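Local coordinates for protein sulfotransferase (Alicyclobacillus acidocaldarius subsp. acidocaldarius, PDB 3RNL) that probably transfers sulfuryl groups as a member of the sulfotransferase family, built on a P-loop-type alpha/beta fold, and binds magnesium ions, at residues A[8-14]-A[103-107]; A[45-51]-A[96-102]. The contacts are given in a common frame with arbitrary orientation. Residues are numbered along the deposited sequence.

Contact 1: A[8-14]-A[103-107]; sequences RPNFFIV and MYDAY
The end of the selenomethionine Met103 lies flat over the Phe12 ring, presenting both its selenium and its methyl group to one face. Met103 SE is 4.5 Å from the Phe12 ring centroid, 26° off the normal, a Met-aromatic contact; Met103 CE is 4.1 Å from the same centroid at 29°, a CH-pi contact. The extended m,t,t side chain of Met103 makes this reach possible, since the closest CA pair, Phe12 and Met103, is 9.1 Å apart. Met103 CE also meets Val14 CG1 at 3.9 Å. Residues 11-13 are extended, so Phe12 (chi1 m) and Val14 point toward the helix whereas Ile13 points away.

Residues 103-106 are the end of a helix. Tyr107 is the first residue to leave helical phi/psi (-138°/78°), although Tyr107 N still donates a 2.7 Å hydrogen bond to Met103 O. Its m rotamer brings the ring against the N-terminal approach to the strand: Tyr107 CE2 is 3.9 Å from Pro9 CG, and Tyr107 CD2 lies at the edge of the Phe12 ring, 3.9 Å from Phe12 CZ. Pro9 O sits over a face of the Tyr107 ring and accepts a 2.9 Å hydrogen bond from Arg8 NH1, which lies 3.6 Å from Tyr107 CD1.

The contact is the helix-on-sheet packing of an alpha/beta sandwich. Helix 99-106, in the crossover between strands 85-89 and 111-116, covers strand 11-13, the strand between those two; helices 70-75 and 167-178 flank it, touching Tyr107 and Met103 respectively.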
ATOM      1  N   ARG A   8     -10.815  15.202 -10.332  1.00 20.41           N
ATOM      2  CA  ARG A   8     -10.184  13.915 -10.572  1.00 21.17           C
ATOM      3  C   ARG A   8      -8.895  13.796  -9.764  1.00 14.85           C
ATOM      4  O   ARG A   8      -8.311  14.817  -9.374  1.00 18.01           O
ATOM      5  CB  ARG A   8      -9.953  13.697 -12.067  1.00 28.29           C
ATOM      6  CG  ARG A   8      -9.336  14.873 -12.766  1.00 34.96           C
ATOM      7  CD  ARG A   8      -7.853  14.917 -12.493  1.00 51.01           C
ATOM      8  NE  ARG A   8      -7.076  15.117 -13.711  1.00 53.95           N
ATOM      9  CZ  ARG A   8      -5.786  14.827 -13.812  1.00 45.92           C
ATOM     10  NH1 ARG A   8      -5.147  14.314 -12.770  1.00 25.31           N
ATOM     11  NH2 ARG A   8      -5.143  15.038 -14.955  1.00 44.81           N
ATOM     12  N   PRO A   9      -8.468  12.562  -9.482  1.00 14.92           N
ATOM     13  CA  PRO A   9      -7.261  12.358  -8.669  1.00 14.19           C
ATOM     14  C   PRO A   9      -5.992  12.709  -9.434  1.00 17.24           C
ATOM     15  O   PRO A   9      -5.902  12.497 -10.653  1.00 16.43           O
ATOM     16  CB  PRO A   9      -7.302  10.871  -8.349  1.00 12.48           C
ATOM     17  CG  PRO A   9      -8.043  10.264  -9.524  1.00 13.25           C
ATOM     18  CD  PRO A   9      -9.086  11.288  -9.896  1.00 15.38           C
ATOM     19  N   ASN A  10      -5.103  13.435  -8.784  1.00 12.88           N
ATOM     20  CA  ASN A  10      -3.730  13.570  -9.259  1.00 12.54           C
ATOM     21  C   ASN A  10      -2.610  12.863  -8.489  1.00 11.26           C
ATOM     22  O   ASN A  10      -1.432  13.082  -8.788  1.00 11.42           O
ATOM     23  CB  ASN A  10      -3.407  15.012  -9.596  1.00 12.54           C
ATOM     24  CG  ASN A  10      -3.584  15.917  -8.413  1.00 12.59           C
ATOM     25  OD1 ASN A  10      -3.544  15.468  -7.279  1.00 13.91           O
ATOM     26  ND2 ASN A  10      -3.795  17.202  -8.674  1.00 20.17           N
ATOM     27  N   PHE A  11      -2.959  12.137  -7.433  1.00 10.86           N
ATOM     28  CA  PHE A  11      -1.973  11.292  -6.761  1.00 10.40           C
ATOM     29  C   PHE A  11      -2.648  10.057  -6.193  1.00 10.13           C
ATOM     30  O   PHE A  11      -3.879  10.036  -6.015  1.00 10.32           O
ATOM     31  CB  PHE A  11      -1.155  12.071  -5.701  1.00 10.41           C
ATOM     32  CG  PHE A  11      -1.881  12.337  -4.396  1.00 11.58           C
ATOM     33  CD1 PHE A  11      -1.714  11.490  -3.305  1.00 10.59           C
ATOM     34  CD2 PHE A  11      -2.662  13.483  -4.244  1.00 11.60           C
ATOM     35  CE1 PHE A  11      -2.365  11.747  -2.079  1.00 13.45           C
ATOM     36  CE2 PHE A  11      -3.309  13.756  -3.034  1.00 11.14           C
ATOM     37  CZ  PHE A  11      -3.157  12.884  -1.945  1.00 11.86           C
ATOM     38  N   PHE A  12      -1.861   9.011  -5.962  1.00  9.84           N
ATOM     39  CA  PHE A  12      -2.413   7.777  -5.420  1.00  9.69           C
ATOM     40  C   PHE A  12      -1.495   7.266  -4.350  1.00  9.60           C
ATOM     41  O   PHE A  12      -0.278   7.338  -4.489  1.00 11.51           O
ATOM     42  CB  PHE A  12      -2.524   6.715  -6.527  1.00  9.64           C
ATOM     43  CG  PHE A  12      -3.422   7.136  -7.659  1.00 11.40           C
ATOM     44  CD1 PHE A  12      -4.788   6.928  -7.585  1.00 10.65           C
ATOM     45  CD2 PHE A  12      -2.902   7.730  -8.792  1.00 13.39           C
ATOM     46  CE1 PHE A  12      -5.617   7.325  -8.614  1.00 11.42           C
ATOM     47  CE2 PHE A  12      -3.732   8.118  -9.839  1.00 16.47           C
ATOM     48  CZ  PHE A  12      -5.090   7.917  -9.745  1.00 15.78           C
ATOM     49  N   ILE A  13      -2.087   6.751  -3.278  1.00  9.69           N
ATOM     50  CA  ILE A  13      -1.326   6.059  -2.240  1.00  9.79           C
ATOM     51  C   ILE A  13      -1.551   4.586  -2.532  1.00  9.76           C
ATOM     52  O   ILE A  13      -2.678   4.093  -2.456  1.00 11.45           O
ATOM     53  CB  ILE A  13      -1.850   6.428  -0.845  1.00 11.64           C
ATOM     54  CG1 ILE A  13      -1.596   7.922  -0.586  1.00 12.44           C
ATOM     55  CG2 ILE A  13      -1.164   5.575   0.227  1.00 13.59           C
ATOM     56  CD1 ILE A  13      -2.306   8.469   0.678  1.00 15.16           C
ATOM     57  N   VAL A  14      -0.499   3.911  -2.981  1.00  9.76           N
ATOM     58  CA  VAL A  14      -0.701   2.587  -3.579  1.00 10.53           C
ATOM     59  C   VAL A  14      -0.414   1.369  -2.710  1.00 13.83           C
ATOM     60  O   VAL A  14      -0.586   0.233  -3.157  1.00 12.37           O
ATOM     61  CB  VAL A  14       0.065   2.466  -4.910  1.00  9.56           C
ATOM     62  CG1 VAL A  14      -0.391   3.574  -5.866  1.00 11.59           C
ATOM     63  CG2 VAL A  14       1.578   2.552  -4.665  1.00 10.45           C
HETATM   64  N   MSE A 103      -3.282   3.251 -14.505  0.53 10.81           N
HETATM   65  CA  MSE A 103      -3.304   4.599 -13.929  0.53  9.72           C
HETATM   66  C   MSE A 103      -2.659   5.589 -14.870  0.53 10.66           C
HETATM   67  O   MSE A 103      -3.167   6.688 -15.083  0.53 12.74           O
HETATM   68  CB  MSE A 103      -2.537   4.647 -12.609  0.53 12.43           C
HETATM   69  CG  MSE A 103      -3.217   3.963 -11.453  0.53  7.39           C
HETATM   70 SE   MSE A 103      -1.939   3.894  -9.963  0.53 19.53          SE
HETATM   71  CE  MSE A 103      -3.203   3.544  -8.536  0.53 10.46           C
ATOM     72  N   TYR A 104      -1.507   5.208 -15.410  1.00  9.35           N
ATOM     73  CA  TYR A 104      -0.780   6.102 -16.303  1.00  9.42           C
ATOM     74  C   TYR A 104      -1.577   6.416 -17.563  1.00 10.01           C
ATOM     75  O   TYR A 104      -1.556   7.549 -18.106  1.00 10.55           O
ATOM     76  CB  TYR A 104       0.568   5.458 -16.673  1.00 10.78           C
ATOM     77  CG  TYR A 104       1.423   6.354 -17.540  1.00 10.11           C
ATOM     78  CD1 TYR A 104       2.321   7.251 -16.969  1.00 12.20           C
ATOM     79  CD2 TYR A 104       1.317   6.308 -18.934  1.00 10.77           C
ATOM     80  CE1 TYR A 104       3.093   8.079 -17.760  1.00 16.52           C
ATOM     81  CE2 TYR A 104       2.083   7.126 -19.722  1.00 13.31           C
ATOM     82  CZ  TYR A 104       2.966   8.014 -19.129  1.00 17.64           C
ATOM     83  OH  TYR A 104       3.752   8.823 -19.913  1.00 19.87           O
ATOM     84  N   ASP A 105      -2.269   5.407 -18.061  1.00  9.14           N
ATOM     85  CA  ASP A 105      -3.056   5.612 -19.260  1.00 13.17           C
ATOM     86  C   ASP A 105      -4.177   6.619 -19.009  1.00 16.89           C
ATOM     87  O   ASP A 105      -4.589   7.334 -19.923  1.00 14.34           O
ATOM     88  CB  ASP A 105      -3.610   4.282 -19.782  1.00 12.87           C
ATOM     89  CG  ASP A 105      -2.549   3.452 -20.505  1.00 14.82           C
ATOM     90  OD1 ASP A 105      -1.490   4.005 -20.874  1.00 15.53           O
ATOM     91  OD2 ASP A 105      -2.772   2.239 -20.718  1.00 16.45           O
ATOM     92  N   ALA A 106      -4.702   6.639 -17.783  1.00 10.34           N
ATOM     93  CA  ALA A 106      -5.705   7.640 -17.397  1.00 13.58           C
ATOM     94  C   ALA A 106      -5.116   8.998 -16.964  1.00 17.32           C
ATOM     95  O   ALA A 106      -5.624  10.057 -17.344  1.00 15.21           O
ATOM     96  CB  ALA A 106      -6.615   7.071 -16.294  1.00 13.33           C
ATOM     97  N   TYR A 107      -4.049   8.946 -16.162  1.00 11.39           N
ATOM     98  CA  TYR A 107      -3.478  10.142 -15.519  1.00 10.40           C
ATOM     99  C   TYR A 107      -1.957  10.110 -15.580  1.00  9.31           C
ATOM    100  O   TYR A 107      -1.302   9.782 -14.602  1.00 11.11           O
ATOM    101  CB  TYR A 107      -3.921  10.208 -14.055  1.00 13.86           C
ATOM    102  CG  TYR A 107      -5.419  10.237 -13.921  1.00 17.65           C
ATOM    103  CD1 TYR A 107      -6.154  11.299 -14.423  1.00 21.18           C
ATOM    104  CD2 TYR A 107      -6.103   9.185 -13.317  1.00 13.70           C
ATOM    105  CE1 TYR A 107      -7.543  11.327 -14.316  1.00 23.82           C
ATOM    106  CE2 TYR A 107      -7.497   9.215 -13.199  1.00 16.56           C
ATOM    107  CZ  TYR A 107      -8.201  10.274 -13.702  1.00 21.23           C
ATOM    108  OH  TYR A 107      -9.576  10.292 -13.596  1.00 24.21           O
TER

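Contact 2: A[45-51]-A[96-102]; sequences FSIPDFP and YPGTAQR
Arg102 lays one face of its guanidinium against the Pro48 ring, with Arg102 NE 3.5 Å from Pro48 CG, while the edge of the group is given over to polar partners. Its m,t,t side chain runs back along the first turn of the helix to Asp49 (chi1 m). The salt bridge is two-pronged: Arg102 NH2 to Asp49 OD1 and Arg102 NH1 to Asp49 OD2, both 2.9 Å with N-H...O angles near 165°. Arg102 NH1 also donates to Phe45 O at 3.0 Å, and Gly98 N donates to Asp49 OD2 at 2.9 Å. An ideal CB on Gly98 would fall 2.4 Å from Arg102 NH2, so the absence of a side chain there leaves room for the bridge.

Architecturally, this is a loop docked on a helix start: a 3-10 turn at 47-49, between strand 34-35 and helix 60-64, faces the type I beta turn 96-99 that leads into helix 99-106. Ser46 and Thr99 set the register, with CA atoms 5.1 Å apart. Ser46 OG donates to Thr99 OG1 at 2.8 Å, and Thr99 OG1 in turn donates to Tyr96 O at 2.8 Å. Farther along, Phe50 and Tyr96 meet obliquely, their centroids 5.2 Å apart, planes at 51°, and Phe50 CE1 3.5 Å from Tyr96 CE2; Phe54 touches both rings.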
ATOM      1  N   PHE A  45      -8.213   0.721 -10.277  1.00  9.57           N
ATOM      2  CA  PHE A  45      -7.167   0.488 -11.284  1.00  9.49           C
ATOM      3  C   PHE A  45      -6.577  -0.921 -11.252  1.00 11.13           C
ATOM      4  O   PHE A  45      -5.768  -1.274 -12.110  1.00 11.41           O
ATOM      5  CB  PHE A  45      -6.076   1.564 -11.175  1.00 10.07           C
ATOM      6  CG  PHE A  45      -6.559   2.924 -11.597  1.00 10.37           C
ATOM      7  CD1 PHE A  45      -6.783   3.192 -12.939  1.00 10.78           C
ATOM      8  CD2 PHE A  45      -6.840   3.907 -10.660  1.00 11.71           C
ATOM      9  CE1 PHE A  45      -7.246   4.442 -13.353  1.00 16.39           C
ATOM     10  CE2 PHE A  45      -7.321   5.146 -11.062  1.00 14.55           C
ATOM     11  CZ  PHE A  45      -7.524   5.409 -12.413  1.00 17.39           C
ATOM     12  N   SER A  46      -6.923  -1.695 -10.220  1.00 10.14           N
ATOM     13  CA  SER A  46      -6.507  -3.099 -10.127  1.00 10.79           C
ATOM     14  C   SER A  46      -7.504  -4.155 -10.603  1.00 11.13           C
ATOM     15  O   SER A  46      -7.145  -5.318 -10.762  1.00 12.36           O
ATOM     16  CB  SER A  46      -6.100  -3.405  -8.677  1.00 10.26           C
ATOM     17  OG  SER A  46      -4.926  -2.668  -8.367  1.00 11.08           O
ATOM     18  N   ILE A  47      -8.748  -3.758 -10.845  1.00 10.53           N
ATOM     19  CA  ILE A  47      -9.817  -4.753 -11.056  1.00 12.02           C
ATOM     20  C   ILE A  47      -9.486  -5.790 -12.138  1.00 10.58           C
ATOM     21  O   ILE A  47      -9.728  -6.985 -11.957  1.00 12.92           O
ATOM     22  CB  ILE A  47     -11.179  -4.091 -11.374  1.00 16.82           C
ATOM     23  CG1 ILE A  47     -11.581  -3.095 -10.281  1.00 15.22           C
ATOM     24  CG2 ILE A  47     -12.271  -5.150 -11.588  1.00 17.08           C
ATOM     25  CD1 ILE A  47     -11.676  -3.673  -8.895  1.00 14.38           C
ATOM     26  N   PRO A  48      -8.939  -5.354 -13.281  1.00 13.25           N
ATOM     27  CA  PRO A  48      -8.677  -6.372 -14.307  1.00 14.46           C
ATOM     28  C   PRO A  48      -7.665  -7.452 -13.917  1.00 18.93           C
ATOM     29  O   PRO A  48      -7.613  -8.490 -14.588  1.00 17.49           O
ATOM     30  CB  PRO A  48      -8.170  -5.549 -15.503  1.00 14.27           C
ATOM     31  CG  PRO A  48      -8.778  -4.172 -15.273  1.00 15.85           C
ATOM     32  CD  PRO A  48      -8.692  -3.990 -13.786  1.00 14.60           C
ATOM     33  N   ASP A  49      -6.871  -7.221 -12.873  1.00 11.46           N
ATOM     34  CA  ASP A  49      -5.915  -8.226 -12.402  1.00 11.30           C
ATOM     35  C   ASP A  49      -6.530  -9.171 -11.362  1.00 14.71           C
ATOM     36  O   ASP A  49      -5.887 -10.141 -10.953  1.00 15.64           O
ATOM     37  CB  ASP A  49      -4.702  -7.535 -11.758  1.00  9.99           C
ATOM     38  CG  ASP A  49      -3.831  -6.805 -12.768  1.00 15.55           C
ATOM     39  OD1 ASP A  49      -3.714  -7.281 -13.924  1.00 18.60           O
ATOM     40  OD2 ASP A  49      -3.274  -5.749 -12.407  1.00 15.30           O
ATOM     41  N   PHE A  50      -7.745  -8.867 -10.906  1.00 14.67           N
ATOM     42  CA  PHE A  50      -8.391  -9.660  -9.864  1.00 15.44           C
ATOM     43  C   PHE A  50      -8.770 -11.022 -10.426  1.00 17.61           C
ATOM     44  O   PHE A  50      -9.058 -11.142 -11.610  1.00 17.17           O
ATOM     45  CB  PHE A  50      -9.708  -9.023  -9.403  1.00 15.17           C
ATOM     46  CG  PHE A  50      -9.565  -7.900  -8.405  1.00 12.95           C
ATOM     47  CD1 PHE A  50      -8.338  -7.324  -8.121  1.00 13.53           C
ATOM     48  CD2 PHE A  50     -10.696  -7.438  -7.741  1.00 15.08           C
ATOM     49  CE1 PHE A  50      -8.251  -6.279  -7.185  1.00 16.36           C
ATOM     50  CE2 PHE A  50     -10.624  -6.407  -6.820  1.00 16.04           C
ATOM     51  CZ  PHE A  50      -9.403  -5.829  -6.532  1.00 12.78           C
ATOM     52  N   PRO A  51      -8.818 -12.047  -9.564  1.00 15.35           N
ATOM     53  CA  PRO A  51      -9.460 -13.300  -9.981  1.00 20.13           C
ATOM     54  C   PRO A  51     -10.962 -13.084 -10.120  1.00 20.93           C
ATOM     55  O   PRO A  51     -11.453 -12.014  -9.760  1.00 20.10           O
ATOM     56  CB  PRO A  51      -9.190 -14.235  -8.799  1.00 23.89           C
ATOM     57  CG  PRO A  51      -9.091 -13.318  -7.616  1.00 22.54           C
ATOM     58  CD  PRO A  51      -8.389 -12.072  -8.152  1.00 16.56           C
ATOM     59  N   TYR A  96      -0.804  -5.508  -7.551  1.00 10.17           N
ATOM     60  CA  TYR A  96      -1.361  -6.012  -8.815  1.00  9.30           C
ATOM     61  C   TYR A  96      -0.600  -5.397  -9.990  1.00 10.04           C
ATOM     62  O   TYR A  96      -0.494  -4.174 -10.098  1.00 12.15           O
ATOM     63  CB  TYR A  96      -2.864  -5.723  -8.892  1.00 10.60           C
ATOM     64  CG  TYR A  96      -3.651  -6.696  -8.035  1.00  9.44           C
ATOM     65  CD1 TYR A  96      -3.699  -8.051  -8.364  1.00 12.03           C
ATOM     66  CD2 TYR A  96      -4.304  -6.275  -6.888  1.00 12.15           C
ATOM     67  CE1 TYR A  96      -4.401  -8.956  -7.573  1.00 15.57           C
ATOM     68  CE2 TYR A  96      -5.019  -7.172  -6.096  1.00 13.24           C
ATOM     69  CZ  TYR A  96      -5.060  -8.507  -6.447  1.00 15.61           C
ATOM     70  OH  TYR A  96      -5.756  -9.413  -5.662  1.00 16.42           O
ATOM     71  N   PRO A  97      -0.028  -6.252 -10.847  1.00 11.00           N
ATOM     72  CA  PRO A  97       1.056  -5.837 -11.751  1.00 12.53           C
ATOM     73  C   PRO A  97       0.647  -4.941 -12.911  1.00 11.93           C
ATOM     74  O   PRO A  97       1.525  -4.310 -13.489  1.00 13.05           O
ATOM     75  CB  PRO A  97       1.625  -7.171 -12.253  1.00 14.05           C
ATOM     76  CG  PRO A  97       0.451  -8.086 -12.212  1.00 14.50           C
ATOM     77  CD  PRO A  97      -0.322  -7.690 -10.968  1.00 13.30           C
ATOM     78  N   GLY A  98      -0.638  -4.885 -13.251  1.00 10.17           N
ATOM     79  CA  GLY A  98      -1.067  -4.052 -14.359  1.00 14.18           C
ATOM     80  C   GLY A  98      -1.556  -2.680 -13.925  1.00 11.30           C
ATOM     81  O   GLY A  98      -1.904  -1.833 -14.765  1.00 10.99           O
ATOM     82  N   THR A  99      -1.551  -2.445 -12.615  1.00  7.94           N
ATOM     83  CA  THR A  99      -2.166  -1.246 -12.054  1.00  8.54           C
ATOM     84  C   THR A  99      -1.491   0.046 -12.508  1.00  9.06           C
ATOM     85  O   THR A  99      -2.166   0.990 -12.943  1.00  8.45           O
ATOM     86  CB  THR A  99      -2.183  -1.313 -10.507  1.00  9.66           C
ATOM     87  OG1 THR A  99      -2.784  -2.558 -10.100  1.00 11.11           O
ATOM     88  CG2 THR A  99      -2.991  -0.152  -9.922  1.00  9.72           C
ATOM     89  N   ALA A 100      -0.164   0.092 -12.394  1.00  7.72           N
ATOM     90  CA  ALA A 100       0.571   1.311 -12.717  1.00  8.85           C
ATOM     91  C   ALA A 100       0.254   1.764 -14.137  1.00 11.85           C
ATOM     92  O   ALA A 100       0.002   2.940 -14.365  1.00  7.90           O
ATOM     93  CB  ALA A 100       2.087   1.093 -12.563  1.00  6.62           C
ATOM     94  N   GLN A 101       0.280   0.833 -15.084  1.00  8.93           N
ATOM     95  CA  GLN A 101       0.054   1.198 -16.487  1.00  9.80           C
ATOM     96  C   GLN A 101      -1.382   1.695 -16.736  1.00 11.21           C
ATOM     97  O   GLN A 101      -1.604   2.630 -17.519  1.00 10.03           O
ATOM     98  CB  GLN A 101       0.428   0.043 -17.438  1.00  8.03           C
ATOM     99  CG  GLN A 101       0.335   0.448 -18.934  1.00  8.19           C
ATOM    100  CD  GLN A 101       1.388   1.483 -19.319  1.00 10.85           C
ATOM    101  OE1 GLN A 101       2.582   1.247 -19.176  1.00 13.92           O
ATOM    102  NE2 GLN A 101       0.942   2.643 -19.804  1.00 12.74           N
ATOM    103  N   ARG A 102      -2.370   1.095 -16.070  1.00  9.45           N
ATOM    104  CA  ARG A 102      -3.752   1.587 -16.210  1.00  8.89           C
ATOM    105  C   ARG A 102      -3.909   2.992 -15.650  1.00 10.16           C
ATOM    106  O   ARG A 102      -4.622   3.834 -16.224  1.00 12.41           O
ATOM    107  CB  ARG A 102      -4.760   0.673 -15.496  1.00 13.46           C
ATOM    108  CG  ARG A 102      -4.819  -0.710 -16.070  1.00 17.62           C
ATOM    109  CD  ARG A 102      -5.859  -1.629 -15.367  1.00 14.32           C
ATOM    110  NE  ARG A 102      -5.502  -2.976 -15.764  1.00 16.67           N
ATOM    111  CZ  ARG A 102      -4.911  -3.865 -14.972  1.00 14.95           C
ATOM    112  NH1 ARG A 102      -4.709  -3.604 -13.673  1.00 11.98           N
ATOM    113  NH2 ARG A 102      -4.577  -5.043 -15.476  1.00 17.50           N
TER

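Along the chain the segments run 8-14, 45-51, 96-102, 103-107, so contact 2 lies within the span bracketed by contact 1. Their centres are 13 Å apart, and both use helix 99-106: its start and preceding turn receive the 45-51 loop, its end packs on strand 11-13. Phe45 joins them. Its CG is 3.5 Å from Met103 CG, its CE2 3.7 Å from Phe12 CE1, and its CZ 3.9 Å from Tyr107 CE2. One helix thus ties a loop that follows strand 34-35, at the sheet edge, to the central strand, from which the phosphosulfate-binding loop of sulfotransferases typically emerges.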